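Peroxiredoxin (Clostridioides difficile, PDB 6TSB) is a bifunctional spore-coat peroxiredoxin-chitinase whose family 18 glycoside hydrolase domain, the part modelled here, cleaves beta-1,4 links in chitin, the other part probably reducing peroxides. Local coordinates at residues V57-A62 with V93-G98; Q80-K85 with N127-D132; D135-Y140 with S176-G181; I199-L204 with K253-I258; D50-D55 with G86-L91. All coordinates share one frame; numbering follows the deposited sequence.

Contact 1: V57-A62 with V93-G98; sequences VIFAFA and VIVAIG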
# COMPACT_ATOMS: atom_id res chain seq x y z
N VAL A 57 12.81 2.21 -29.13
CA VAL A 57 12.24 3.56 -28.89
C VAL A 57 11.43 3.93 -30.13
O VAL A 57 11.89 3.65 -31.30
CB VAL A 57 13.34 4.60 -28.60
CG1 VAL A 57 13.98 4.35 -27.25
CG2 VAL A 57 14.42 4.64 -29.68
N ILE A 58 10.26 4.52 -29.89
CA ILE A 58 9.33 4.91 -30.97
C ILE A 58 9.22 6.42 -30.87
O ILE A 58 8.55 6.89 -29.95
CB ILE A 58 7.96 4.20 -30.87
CG1 ILE A 58 8.08 2.68 -30.84
CG2 ILE A 58 7.08 4.65 -32.02
CD1 ILE A 58 6.74 1.94 -30.82
N PHE A 59 9.88 7.14 -31.78
CA PHE A 59 9.78 8.61 -31.89
C PHE A 59 8.34 8.99 -32.27
O PHE A 59 7.84 8.52 -33.31
CB PHE A 59 10.75 9.17 -32.94
CG PHE A 59 10.59 10.66 -33.11
CD1 PHE A 59 11.07 11.54 -32.15
CD2 PHE A 59 9.95 11.19 -34.21
CE1 PHE A 59 10.92 12.91 -32.29
CE2 PHE A 59 9.79 12.56 -34.35
CZ PHE A 59 10.26 13.42 -33.38
N ALA A 60 7.73 9.88 -31.51
CA ALA A 60 6.40 10.45 -31.83
C ALA A 60 6.48 11.98 -31.98
O ALA A 60 6.94 12.67 -31.07
CB ALA A 60 5.46 10.02 -30.74
N PHE A 61 6.02 12.54 -33.10
CA PHE A 61 5.49 11.83 -34.27
C PHE A 61 6.01 12.45 -35.58
O PHE A 61 6.47 13.56 -35.56
CB PHE A 61 3.97 11.98 -34.36
CG PHE A 61 3.17 11.37 -33.26
CD1 PHE A 61 2.93 10.01 -33.23
CD2 PHE A 61 2.60 12.16 -32.27
CE1 PHE A 61 2.16 9.45 -32.22
CE2 PHE A 61 1.83 11.60 -31.26
CZ PHE A 61 1.61 10.24 -31.24
N ALA A 62 5.96 11.72 -36.69
CA ALA A 62 5.91 12.33 -38.04
C ALA A 62 4.44 12.67 -38.32
O ALA A 62 3.58 12.04 -37.69
CB ALA A 62 6.50 11.39 -39.07
N VAL A 93 15.27 2.09 -33.49
CA VAL A 93 14.67 3.44 -33.52
C VAL A 93 13.58 3.46 -34.60
O VAL A 93 13.87 3.28 -35.80
CB VAL A 93 15.73 4.54 -33.70
CG1 VAL A 93 15.09 5.91 -33.54
CG2 VAL A 93 16.89 4.37 -32.71
N ILE A 94 12.37 3.73 -34.15
CA ILE A 94 11.14 3.66 -34.96
C ILE A 94 10.57 5.06 -34.96
O ILE A 94 10.67 5.71 -33.90
CB ILE A 94 10.14 2.65 -34.35
CG1 ILE A 94 10.80 1.31 -34.04
CG2 ILE A 94 8.90 2.49 -35.22
CD1 ILE A 94 11.47 0.68 -35.22
N VAL A 95 9.94 5.46 -36.07
CA VAL A 95 9.10 6.68 -36.13
C VAL A 95 7.64 6.26 -36.26
O VAL A 95 7.27 5.45 -37.14
CB VAL A 95 9.52 7.64 -37.26
CG1 VAL A 95 8.53 8.77 -37.44
CG2 VAL A 95 10.91 8.20 -37.02
N ALA A 96 6.84 6.85 -35.40
CA ALA A 96 5.38 6.78 -35.41
C ALA A 96 4.86 7.95 -36.23
O ALA A 96 5.29 9.11 -35.99
CB ALA A 96 4.85 6.81 -34.00
N ILE A 97 3.97 7.63 -37.17
CA ILE A 97 3.27 8.62 -38.02
C ILE A 97 1.86 8.69 -37.48
O ILE A 97 1.21 7.63 -37.45
CB ILE A 97 3.31 8.16 -39.48
CG1 ILE A 97 4.74 7.98 -40.00
CG2 ILE A 97 2.51 9.11 -40.35
CD1 ILE A 97 4.80 7.29 -41.36
N GLY A 98 1.42 9.85 -37.02
CA GLY A 98 -0.01 10.08 -36.75
C GLY A 98 -0.24 10.48 -35.32
O GLY A 98 0.39 11.45 -34.87
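The ring of Phe61 has Gly98 O over one face, displaced toward the rim so that Phe61 CG is the atom it comes closest to, at 3.2 Å. Ala60 CB sits over the centre of the opposite face, and Ala96 O lies at the edge, in the ring plane. A cis peptide bond precedes Phe61; non-prolyl cis bonds recur near the active site of family 18 chitinases. The strands run parallel, but Phe59 pairs with Val95 and Ala62 with Ile97, so Ala60 and Phe61 stand opposite Ala96 alone, a beta bulge. Hydrogen bonds frame it: Ala96 N gives a nearly straight bond (172°) to Phe59 O at 2.9 Å before the extra residue, Ala96 O takes Ala62 N at 2.8 Å after it, and Gly98 N to Ala62 O carries the pairing on. On one side of the sheet Ile58 CG2 meets Ala96 CB at 3.7 Å; on the other, Ala62 CB rests at 3.7 Å on Val95 CG1. Strand 37-43 flanks 57-62 and strand 133-137 flanks 93-98. Phe59 packs on Phe77 and Leu78 of helix 75-83, Ile97 on Phe118 and Val122 of helix 112-128, while Ile94 and Ala96 face Asp135 and Ala60 touches Trp332 of the second subunit.

Contact 2: Q80-K85 with N127-D132; sequences QLLALK and NEYALD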
# COMPACT_ATOMS: atom_id res chain seq x y z
N GLN A 80 18.70 13.37 -32.01
CA GLN A 80 19.22 13.15 -30.64
C GLN A 80 18.97 11.69 -30.26
O GLN A 80 19.92 10.99 -29.89
CB GLN A 80 18.56 14.10 -29.64
CG GLN A 80 19.23 14.08 -28.27
CD GLN A 80 18.59 15.04 -27.31
OE1 GLN A 80 18.00 16.03 -27.73
NE2 GLN A 80 18.71 14.76 -26.02
N LEU A 81 17.74 11.23 -30.47
CA LEU A 81 17.30 9.86 -30.11
C LEU A 81 18.07 8.83 -30.94
O LEU A 81 18.44 7.79 -30.37
CB LEU A 81 15.78 9.80 -30.29
CG LEU A 81 15.12 8.47 -29.98
CD1 LEU A 81 15.18 8.16 -28.48
CD2 LEU A 81 13.68 8.50 -30.46
N LEU A 82 18.38 9.13 -32.20
CA LEU A 82 19.12 8.23 -33.11
C LEU A 82 20.54 8.05 -32.60
O LEU A 82 21.12 6.99 -32.88
CB LEU A 82 19.15 8.80 -34.54
CG LEU A 82 17.92 8.46 -35.38
CD1 LEU A 82 17.87 9.29 -36.64
CD2 LEU A 82 17.90 6.99 -35.73
N ALA A 83 21.08 9.07 -31.94
CA ALA A 83 22.47 9.07 -31.45
C ALA A 83 22.66 8.04 -30.32
O ALA A 83 23.79 7.59 -30.14
CB ALA A 83 22.84 10.47 -31.02
N LEU A 84 21.59 7.66 -29.60
CA LEU A 84 21.65 6.59 -28.56
C LEU A 84 22.19 5.28 -29.14
O LEU A 84 22.61 4.46 -28.35
CB LEU A 84 20.26 6.34 -27.96
CG LEU A 84 19.72 7.49 -27.14
CD1 LEU A 84 18.38 7.12 -26.52
CD2 LEU A 84 20.73 7.90 -26.07
N LYS A 85 22.20 5.11 -30.46
CA LYS A 85 22.72 3.89 -31.12
C LYS A 85 24.25 3.89 -31.08
O LYS A 85 24.84 2.82 -31.36
CB LYS A 85 22.18 3.77 -32.55
CG LYS A 85 20.67 3.53 -32.65
CD LYS A 85 20.20 3.25 -34.06
CE LYS A 85 20.31 1.79 -34.45
NZ LYS A 85 20.33 1.61 -35.92
N ASN A 127 15.25 5.55 -45.08
CA ASN A 127 16.63 5.60 -45.64
C ASN A 127 17.34 6.88 -45.17
O ASN A 127 18.53 6.79 -44.80
CB ASN A 127 16.61 5.45 -47.17
CG ASN A 127 16.23 4.04 -47.58
OD1 ASN A 127 16.43 3.09 -46.83
ND2 ASN A 127 15.67 3.89 -48.77
N GLU A 128 16.61 8.00 -45.14
CA GLU A 128 17.15 9.35 -44.86
C GLU A 128 17.70 9.42 -43.43
O GLU A 128 18.78 10.00 -43.26
CB GLU A 128 16.05 10.40 -45.09
CG GLU A 128 16.41 11.80 -44.65
CD GLU A 128 15.42 12.88 -45.09
OE1 GLU A 128 14.81 12.73 -46.19
OE2 GLU A 128 15.26 13.87 -44.33
N TYR A 129 16.99 8.84 -42.45
CA TYR A 129 17.36 8.86 -41.01
C TYR A 129 18.01 7.56 -40.54
O TYR A 129 18.29 7.45 -39.34
CB TYR A 129 16.12 9.17 -40.18
CG TYR A 129 15.72 10.62 -40.21
CD1 TYR A 129 16.26 11.53 -39.33
CD2 TYR A 129 14.77 11.08 -41.10
CE1 TYR A 129 15.89 12.86 -39.34
CE2 TYR A 129 14.37 12.41 -41.11
CZ TYR A 129 14.94 13.31 -40.23
OH TYR A 129 14.53 14.62 -40.22
N ALA A 130 18.27 6.61 -41.44
CA ALA A 130 18.69 5.23 -41.11
C ALA A 130 17.80 4.67 -39.98
O ALA A 130 18.36 4.12 -39.00
CB ALA A 130 20.16 5.21 -40.71
N LEU A 131 16.48 4.79 -40.11
CA LEU A 131 15.54 4.22 -39.11
C LEU A 131 15.54 2.70 -39.22
O LEU A 131 15.88 2.16 -40.29
CB LEU A 131 14.13 4.75 -39.35
CG LEU A 131 13.94 6.26 -39.31
CD1 LEU A 131 12.46 6.55 -39.51
CD2 LEU A 131 14.43 6.84 -38.01
N ASP A 132 15.14 2.05 -38.14
CA ASP A 132 14.96 0.57 -38.07
C ASP A 132 13.54 0.22 -38.55
O ASP A 132 13.30 -0.94 -38.95
CB ASP A 132 15.27 0.12 -36.65
CG ASP A 132 16.72 0.34 -36.26
OD1 ASP A 132 17.58 -0.36 -36.85
OD2 ASP A 132 16.97 1.21 -35.37
O HOH W 1 20.39 4.11 -37.43
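Tyr129 opens the contact by offering its carbonyl and its ring edge to Leu82. Leu82 CD1 lies 3.3 Å from Tyr129 O and 3.9 Å from Tyr129 CD1, close to the plane of the ring, the two side chains crossing at about a right angle. Ala130 follows, with the positive phi (46°) of a Schellman motif closing helix 112-128. Its carbonyl is met through water: the molecule donates to Ala130 O at 2.6 Å and accepts from Lys85 NZ at 2.9 Å. Leu131 starts out away from the other segment, yet its tip swings back, and Leu131 CD2 touches the second methyl of the leucine, Leu82 CD2, at 4.2 Å. Asp132 ends the run, meeting Lys85 tip to tip. The lysine bends at its third torsion (chi3 85°), which turns CE out of the line of the chain, and NZ then stands 3.4 Å from Asp132 OD2 and 3.5 Å from Asp132 OD1. Both hydrogen bonds of this salt bridge are weak and long. The carboxylate has a stronger partner in the backbone N of Val93, which Asp132 OD2 accepts. The contact thus lies where helices 75-83 and 112-128 end, beside the start of strand 92-98: Leu82 and Lys85 both pack on Val93, Leu131 on Val95, and Tyr129 reaches across to Pro75, Leu78 and Asn79.

Contact 3: D135-Y140 with S176-G181; sequences DIDWEY and SVAGTG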
# COMPACT_ATOMS: atom_id res chain seq x y z
N ASP A 135 6.06 3.01 -37.40
CA ASP A 135 4.85 2.66 -36.63
C ASP A 135 3.73 3.50 -37.21
O ASP A 135 3.98 4.70 -37.43
CB ASP A 135 5.08 2.93 -35.14
CG ASP A 135 3.89 2.53 -34.28
OD1 ASP A 135 3.43 1.40 -34.43
OD2 ASP A 135 3.44 3.36 -33.46
N ILE A 136 2.54 2.92 -37.45
CA ILE A 136 1.42 3.70 -38.05
C ILE A 136 0.37 3.95 -37.00
O ILE A 136 -0.08 2.99 -36.41
CB ILE A 136 0.88 2.97 -39.28
CG1 ILE A 136 2.01 2.69 -40.28
CG2 ILE A 136 -0.27 3.74 -39.89
CD1 ILE A 136 2.60 3.94 -40.88
N ASP A 137 0.05 5.21 -36.71
CA ASP A 137 -0.89 5.59 -35.63
C ASP A 137 -2.09 6.31 -36.23
O ASP A 137 -2.36 7.45 -35.87
CB ASP A 137 -0.29 6.45 -34.52
CG ASP A 137 0.77 5.75 -33.69
OD1 ASP A 137 1.50 4.92 -34.27
OD2 ASP A 137 0.88 6.07 -32.47
N TRP A 138 -2.88 5.56 -36.99
CA TRP A 138 -4.19 6.03 -37.51
C TRP A 138 -5.26 5.80 -36.43
O TRP A 138 -5.49 4.62 -36.08
CB TRP A 138 -4.44 5.30 -38.82
CG TRP A 138 -5.62 5.76 -39.61
CD1 TRP A 138 -6.57 6.68 -39.26
CD2 TRP A 138 -6.00 5.22 -40.87
NE1 TRP A 138 -7.49 6.78 -40.26
CE2 TRP A 138 -7.17 5.90 -41.27
CE3 TRP A 138 -5.44 4.27 -41.73
CZ2 TRP A 138 -7.81 5.62 -42.48
CZ3 TRP A 138 -6.05 4.00 -42.93
CH2 TRP A 138 -7.23 4.66 -43.29
N GLU A 139 -5.85 6.87 -35.92
CA GLU A 139 -6.71 6.84 -34.71
C GLU A 139 -8.08 7.45 -35.02
O GLU A 139 -8.44 8.52 -34.53
CB GLU A 139 -5.94 7.50 -33.55
CG GLU A 139 -4.69 6.73 -33.12
CD GLU A 139 -3.98 7.20 -31.85
OE1 GLU A 139 -4.66 7.79 -31.01
OE2 GLU A 139 -2.75 6.97 -31.70
N TYR A 140 -8.94 6.75 -35.77
CA TYR A 140 -8.82 5.35 -36.12
C TYR A 140 -9.43 5.20 -37.51
O TYR A 140 -10.31 5.95 -37.88
CB TYR A 140 -9.54 4.47 -35.07
CG TYR A 140 -8.96 4.54 -33.67
CD1 TYR A 140 -7.83 3.81 -33.35
CD2 TYR A 140 -9.51 5.34 -32.67
CE1 TYR A 140 -7.25 3.88 -32.09
CE2 TYR A 140 -8.95 5.41 -31.40
CZ TYR A 140 -7.81 4.67 -31.11
OH TYR A 140 -7.18 4.71 -29.89
N SER A 176 4.77 -1.56 -37.57
CA SER A 176 3.84 -1.78 -36.45
C SER A 176 2.66 -0.83 -36.62
O SER A 176 2.76 0.12 -37.38
CB SER A 176 4.53 -1.60 -35.11
OG SER A 176 4.98 -0.25 -34.91
N VAL A 177 1.58 -1.13 -35.94
CA VAL A 177 0.31 -0.39 -36.03
C VAL A 177 -0.10 -0.21 -34.58
O VAL A 177 0.02 -1.17 -33.83
CB VAL A 177 -0.70 -1.23 -36.82
CG1 VAL A 177 -2.13 -0.75 -36.64
CG2 VAL A 177 -0.30 -1.28 -38.29
N ALA A 178 -0.48 1.00 -34.22
CA ALA A 178 -1.06 1.33 -32.91
C ALA A 178 -2.56 1.22 -33.06
O ALA A 178 -3.09 1.88 -33.98
CB ALA A 178 -0.68 2.74 -32.51
N GLY A 179 -3.20 0.42 -32.20
CA GLY A 179 -4.66 0.29 -32.15
C GLY A 179 -5.17 -0.24 -30.83
O GLY A 179 -4.37 -0.45 -29.92
N THR A 180 -6.49 -0.39 -30.71
CA THR A 180 -7.17 -0.92 -29.51
C THR A 180 -7.64 -2.34 -29.83
O THR A 180 -7.45 -2.79 -30.99
CB THR A 180 -8.31 0.00 -29.09
OG1 THR A 180 -9.34 -0.16 -30.07
CG2 THR A 180 -7.88 1.45 -29.00
N GLY A 181 -8.17 -3.02 -28.82
CA GLY A 181 -8.68 -4.39 -28.94
C GLY A 181 -10.17 -4.41 -28.76
O GLY A 181 -10.72 -5.51 -28.57
O HOH W 2 -2.71 2.78 -37.10
O HOH W 3 -5.10 1.80 -35.89
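Asp135 holds CG anti to its backbone N (chi1 -178°), while Ser176 keeps OG between its N and carbonyl carbon (chi1 65°), and the two polar ends converge on one side of the paired strands. The modelled 2.3 Å between Asp135 OD1 and Ser176 OG is too short to be trusted in detail, though a hydrogen bond from the serine is indicated; OG is also bonded to Trp174 NE1. Backbone pairing is parallel, with Ile136 N giving to Ser176 O at 2.8 Å and Ala178 N to Ile136 O at 3.0 Å. Farther along, the carboxylate of Asp137 lies against a methyl group, Asp137 CG being 3.5 Å from Ala178 CB. The strands then diverge, and water takes over. One molecule accepts from Trp138 N at 2.8 Å and lies 2.7 Å from Ile136 O; a second sits between Trp138 O and Ala178 O. Beyond a cis peptide bond, Tyr140 crosses Thr180 at about a right angle, its OH 3.5 Å from Thr180 CG2, with Glu139 CB over the centre of one ring face. Helix 154-169 links the two strands in a beta-alpha-beta crossover. The run from Asp132 to Glu139 matches the DxxDxDxE signature of family 18 chitinases, in which the closing glutamate is the proton donor, so this strand end is probably part of the catalytic centre.

Contact 4: I199-L204 with K253-I258; sequences IDYFNL and KILLGI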
# COMPACT_ATOMS: atom_id res chain seq x y z
N ILE A 199 2.46 -6.97 -40.63
CA ILE A 199 3.14 -6.18 -39.56
C ILE A 199 4.01 -7.08 -38.69
O ILE A 199 3.83 -8.29 -38.68
CB ILE A 199 2.10 -5.43 -38.73
CG1 ILE A 199 1.32 -6.33 -37.77
CG2 ILE A 199 1.17 -4.66 -39.64
CD1 ILE A 199 0.21 -5.61 -37.04
N ASP A 200 4.92 -6.47 -37.94
CA ASP A 200 5.81 -7.15 -36.97
C ASP A 200 5.14 -7.11 -35.60
O ASP A 200 5.24 -8.10 -34.86
CB ASP A 200 7.18 -6.48 -36.92
CG ASP A 200 7.95 -6.66 -38.22
OD1 ASP A 200 8.42 -7.75 -38.44
OD2 ASP A 200 8.03 -5.72 -39.00
N TYR A 201 4.44 -6.04 -35.28
CA TYR A 201 3.80 -5.86 -33.96
C TYR A 201 2.50 -5.08 -34.11
O TYR A 201 2.42 -4.22 -34.99
CB TYR A 201 4.74 -5.13 -33.00
CG TYR A 201 5.98 -5.90 -32.64
CD1 TYR A 201 5.92 -6.97 -31.76
CD2 TYR A 201 7.23 -5.55 -33.13
CE1 TYR A 201 7.05 -7.71 -31.44
CE2 TYR A 201 8.38 -6.25 -32.78
CZ TYR A 201 8.28 -7.34 -31.94
OH TYR A 201 9.38 -8.03 -31.56
N PHE A 202 1.54 -5.38 -33.25
CA PHE A 202 0.33 -4.58 -33.02
C PHE A 202 0.51 -3.99 -31.63
O PHE A 202 0.71 -4.80 -30.69
CB PHE A 202 -0.93 -5.44 -33.12
CG PHE A 202 -2.20 -4.64 -32.98
CD1 PHE A 202 -2.69 -4.27 -31.74
CD2 PHE A 202 -2.88 -4.21 -34.10
CE1 PHE A 202 -3.85 -3.52 -31.61
CE2 PHE A 202 -4.05 -3.46 -33.97
CZ PHE A 202 -4.53 -3.12 -32.73
N ASN A 203 0.59 -2.66 -31.56
CA ASN A 203 0.89 -1.89 -30.33
C ASN A 203 -0.46 -1.60 -29.69
O ASN A 203 -1.14 -0.57 -30.05
CB ASN A 203 1.74 -0.64 -30.60
CG ASN A 203 3.12 -0.93 -31.16
OD1 ASN A 203 3.50 -2.11 -31.32
ND2 ASN A 203 3.85 0.12 -31.51
N LEU A 204 -0.86 -2.50 -28.79
CA LEU A 204 -2.18 -2.43 -28.15
C LEU A 204 -2.17 -1.26 -27.18
O LEU A 204 -1.50 -1.35 -26.15
CB LEU A 204 -2.49 -3.77 -27.46
CG LEU A 204 -3.66 -3.74 -26.46
CD1 LEU A 204 -4.92 -3.20 -27.09
CD2 LEU A 204 -3.90 -5.13 -25.89
N LYS A 253 2.96 -11.05 -31.34
CA LYS A 253 3.02 -9.80 -32.13
C LYS A 253 2.28 -8.72 -31.35
O LYS A 253 2.38 -7.56 -31.74
CB LYS A 253 2.45 -9.99 -33.55
CG LYS A 253 3.33 -10.81 -34.51
CD LYS A 253 2.90 -10.72 -35.98
CE LYS A 253 3.84 -11.43 -36.94
NZ LYS A 253 3.37 -11.34 -38.35
N ILE A 254 1.59 -9.08 -30.26
CA ILE A 254 0.91 -8.07 -29.42
C ILE A 254 1.89 -7.45 -28.42
O ILE A 254 2.47 -8.22 -27.63
CB ILE A 254 -0.29 -8.65 -28.68
CG1 ILE A 254 -1.23 -9.33 -29.67
CG2 ILE A 254 -0.92 -7.51 -27.87
CD1 ILE A 254 -2.63 -9.53 -29.15
N LEU A 255 2.00 -6.12 -28.41
CA LEU A 255 2.77 -5.36 -27.39
C LEU A 255 1.78 -4.70 -26.47
O LEU A 255 0.91 -3.96 -26.99
CB LEU A 255 3.62 -4.29 -28.06
CG LEU A 255 4.76 -4.81 -28.93
CD1 LEU A 255 5.75 -3.69 -29.20
CD2 LEU A 255 5.44 -6.00 -28.28
N LEU A 256 1.89 -4.97 -25.17
CA LEU A 256 0.91 -4.45 -24.18
C LEU A 256 1.36 -3.04 -23.79
O LEU A 256 2.53 -2.88 -23.39
CB LEU A 256 0.82 -5.39 -22.97
CG LEU A 256 -0.42 -5.21 -22.10
CD1 LEU A 256 -0.78 -6.50 -21.39
CD2 LEU A 256 -0.28 -4.07 -21.11
N GLY A 257 0.45 -2.09 -23.90
CA GLY A 257 0.72 -0.67 -23.67
C GLY A 257 0.33 -0.29 -22.26
O GLY A 257 -0.82 -0.61 -21.86
N ILE A 258 1.25 0.36 -21.54
CA ILE A 258 1.04 0.89 -20.16
C ILE A 258 1.13 2.41 -20.20
O ILE A 258 2.11 2.96 -20.71
CB ILE A 258 2.09 0.29 -19.22
CG1 ILE A 258 2.12 -1.24 -19.34
CG2 ILE A 258 1.87 0.76 -17.78
CD1 ILE A 258 3.30 -1.87 -18.68
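Lys253 NZ is gripped by two carbonyls, Ile199 O at 3.1 Å and, from outside the two segments, Ala196 O. Ile199 O is met almost head-on, with a C=O to NZ angle of 174°. The lysine chain is fully extended beyond CG, runs alongside the next carbonyl, Lys253 CG 3.3 Å from Asp200 O, and its end links the starts of the two strands. These are adjacent parallel strands of the TIM barrel that family 18 enzymes share. Their pairing starts at Phe202 N, which gives to Lys253 O at 2.8 Å; Leu255 N answers to Phe202 O at 2.9 Å, and Leu204 N to Leu255 O, a more bent bond (142°). Beside Leu255, strand 254-264 continues the sheet into the second subunit, since residues 255 to 258 also pair in parallel with a strand of that chain. Asp200 turns elsewhere, to a salt bridge with Arg166. Across the strands, Leu255 splits its two methyls between neighbours. Leu255 CD2 lies 3.6 Å from Tyr201 CD1, coming obliquely to a ring whose edge already has Lys253 O near its plane. The other branch lies beside Asn203, the two side chains pointing the same way. Asn203 ND2 bonds to Tyr41 OH, whereas Asn203 OD1 is buried against Leu255 CD1 at 3.5 Å and has no polar partner.

Contact 5: D50-D55 with G86-L91; sequences DAQLLD and GEKPSL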
# COMPACT_ATOMS: atom_id res chain seq x y z
N ASP A 50 16.71 6.12 -21.22
CA ASP A 50 17.80 5.18 -20.83
C ASP A 50 17.78 4.01 -21.81
O ASP A 50 16.96 3.08 -21.62
CB ASP A 50 17.67 4.77 -19.35
CG ASP A 50 18.77 3.83 -18.84
OD1 ASP A 50 19.65 3.39 -19.64
OD2 ASP A 50 18.75 3.54 -17.62
N ALA A 51 18.64 4.04 -22.82
CA ALA A 51 18.73 2.97 -23.84
C ALA A 51 18.84 1.58 -23.20
O ALA A 51 18.43 0.58 -23.83
CB ALA A 51 19.92 3.24 -24.72
N GLN A 52 19.50 1.49 -22.05
CA GLN A 52 19.87 0.21 -21.37
C GLN A 52 18.60 -0.54 -20.96
O GLN A 52 18.65 -1.76 -20.91
CB GLN A 52 20.77 0.49 -20.16
CG GLN A 52 22.08 1.21 -20.49
CD GLN A 52 22.79 0.54 -21.64
OE1 GLN A 52 23.17 1.18 -22.62
NE2 GLN A 52 22.88 -0.78 -21.57
N LEU A 53 17.51 0.17 -20.65
CA LEU A 53 16.20 -0.41 -20.24
C LEU A 53 15.40 -0.96 -21.43
O LEU A 53 14.53 -1.85 -21.17
CB LEU A 53 15.38 0.67 -19.53
CG LEU A 53 15.91 1.18 -18.19
CD1 LEU A 53 14.97 2.24 -17.66
CD2 LEU A 53 16.05 0.04 -17.19
N LEU A 54 15.64 -0.47 -22.65
CA LEU A 54 14.71 -0.58 -23.82
C LEU A 54 15.34 -1.41 -24.94
O LEU A 54 16.55 -1.28 -25.14
CB LEU A 54 14.41 0.83 -24.33
CG LEU A 54 13.92 1.79 -23.26
CD1 LEU A 54 13.60 3.14 -23.87
CD2 LEU A 54 12.72 1.21 -22.53
N ASP A 55 14.53 -2.23 -25.64
CA ASP A 55 14.93 -2.90 -26.91
C ASP A 55 14.64 -1.95 -28.07
O ASP A 55 15.25 -2.10 -29.15
CB ASP A 55 14.18 -4.22 -27.11
CG ASP A 55 14.45 -5.29 -26.06
OD1 ASP A 55 15.50 -5.91 -26.16
OD2 ASP A 55 13.59 -5.46 -25.16
N GLY A 86 24.88 5.02 -30.74
CA GLY A 86 26.34 5.06 -30.49
C GLY A 86 26.73 4.00 -29.47
O GLY A 86 27.39 3.05 -29.86
N GLU A 87 26.27 4.13 -28.24
CA GLU A 87 26.63 3.23 -27.11
C GLU A 87 25.77 1.96 -27.10
O GLU A 87 26.18 1.00 -26.44
CB GLU A 87 26.52 3.96 -25.76
CG GLU A 87 27.70 4.89 -25.48
CD GLU A 87 27.94 5.32 -24.04
OE1 GLU A 87 27.64 4.55 -23.12
OE2 GLU A 87 28.46 6.44 -23.84
N LYS A 88 24.61 1.93 -27.78
CA LYS A 88 23.78 0.69 -27.89
C LYS A 88 23.37 0.46 -29.35
O LYS A 88 22.22 0.69 -29.72
CB LYS A 88 22.58 0.75 -26.94
CG LYS A 88 21.88 -0.60 -26.77
CD LYS A 88 21.00 -0.72 -25.54
CE LYS A 88 20.44 -2.12 -25.41
NZ LYS A 88 19.05 -2.11 -24.91
N PRO A 89 24.28 -0.06 -30.21
CA PRO A 89 23.99 -0.18 -31.65
C PRO A 89 22.79 -1.10 -31.99
O PRO A 89 22.27 -1.00 -33.08
CB PRO A 89 25.28 -0.76 -32.25
CG PRO A 89 26.33 -0.54 -31.19
CD PRO A 89 25.61 -0.58 -29.86
N SER A 90 22.39 -1.96 -31.05
CA SER A 90 21.27 -2.92 -31.20
C SER A 90 19.92 -2.24 -30.89
O SER A 90 18.88 -2.90 -31.08
CB SER A 90 21.49 -4.12 -30.31
OG SER A 90 21.32 -3.76 -28.95
N LEU A 91 19.91 -1.01 -30.35
CA LEU A 91 18.65 -0.28 -30.07
C LEU A 91 17.95 -0.05 -31.40
O LEU A 91 18.65 0.26 -32.40
CB LEU A 91 18.93 1.04 -29.35
CG LEU A 91 17.71 1.90 -29.05
CD1 LEU A 91 16.87 1.30 -27.94
CD2 LEU A 91 18.11 3.31 -28.67
O HOH W 4 16.35 -4.25 -29.88
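Lys88 reaches across to the loop 50-55 and puts its ammonium between two carbonyls. Its CG stands anti to the backbone N (chi1 -167°), the chain runs on extended, and a bend at the last torsion sets NZ 2.6 Å from Leu54 O and 3.0 Å from Ala51 O. Both bonds arrive tilted from the carbonyl planes, by 28° and 26°. Ala51 is the receiving side: its O takes the lysine from one face of the carbonyl plane and Leu54 N from the opposite face, so one oxygen both closes a turn of its own loop and holds the other loop. The methylenes of the lysine pass close by, with Lys88 CD 3.3 Å from Ala51 O. Leu91, second to Lys88 in buried surface, closes a type I turn that starts at Lys88. Leu91 CD1 is 3.8 Å from Leu54 O, and Leu91 CD2 faces Ala51 CB at 4.3 Å. Where the chains approach again, a water donates to both Asp55 O, at 2.5 Å, and Ser90 O. The two loops sit just ahead of neighbouring parallel strands, 50-55 leading from strand 37-43 into 56-64 and 86-91 from helix 75-83 into 92-98. Asp55 OD2 turns back to Val38 N on strand 37-43, Leu91 packs on Leu84, which follows helix 75-83, and Leu53 O bonds to Ser347 of the second subunit.

Contacts 1, 3 and 4 are three parallel strand pairs of one curled sheet, the wall of the family 18 barrel. Strand 92-98 of contact 1 pairs with 133-137 of contact 3, and strand 174-179 of contact 3 with 201-204 of contact 4; centres lie about 12 Å apart for contacts 1 and 3, about 9 Å for 3 and 4. Contacts 2 and 5, their centres about 12 Å apart, join loops and helix ends that lead into those strands, far from the probable catalytic end: the centre of contact 5 is about 24 Å from that of contact 3. Along the chain, contacts 5, 1 and 2 interleave before contacts 3 and 4 follow in series. Contacts 1, 4 and 5 also meet the second subunit.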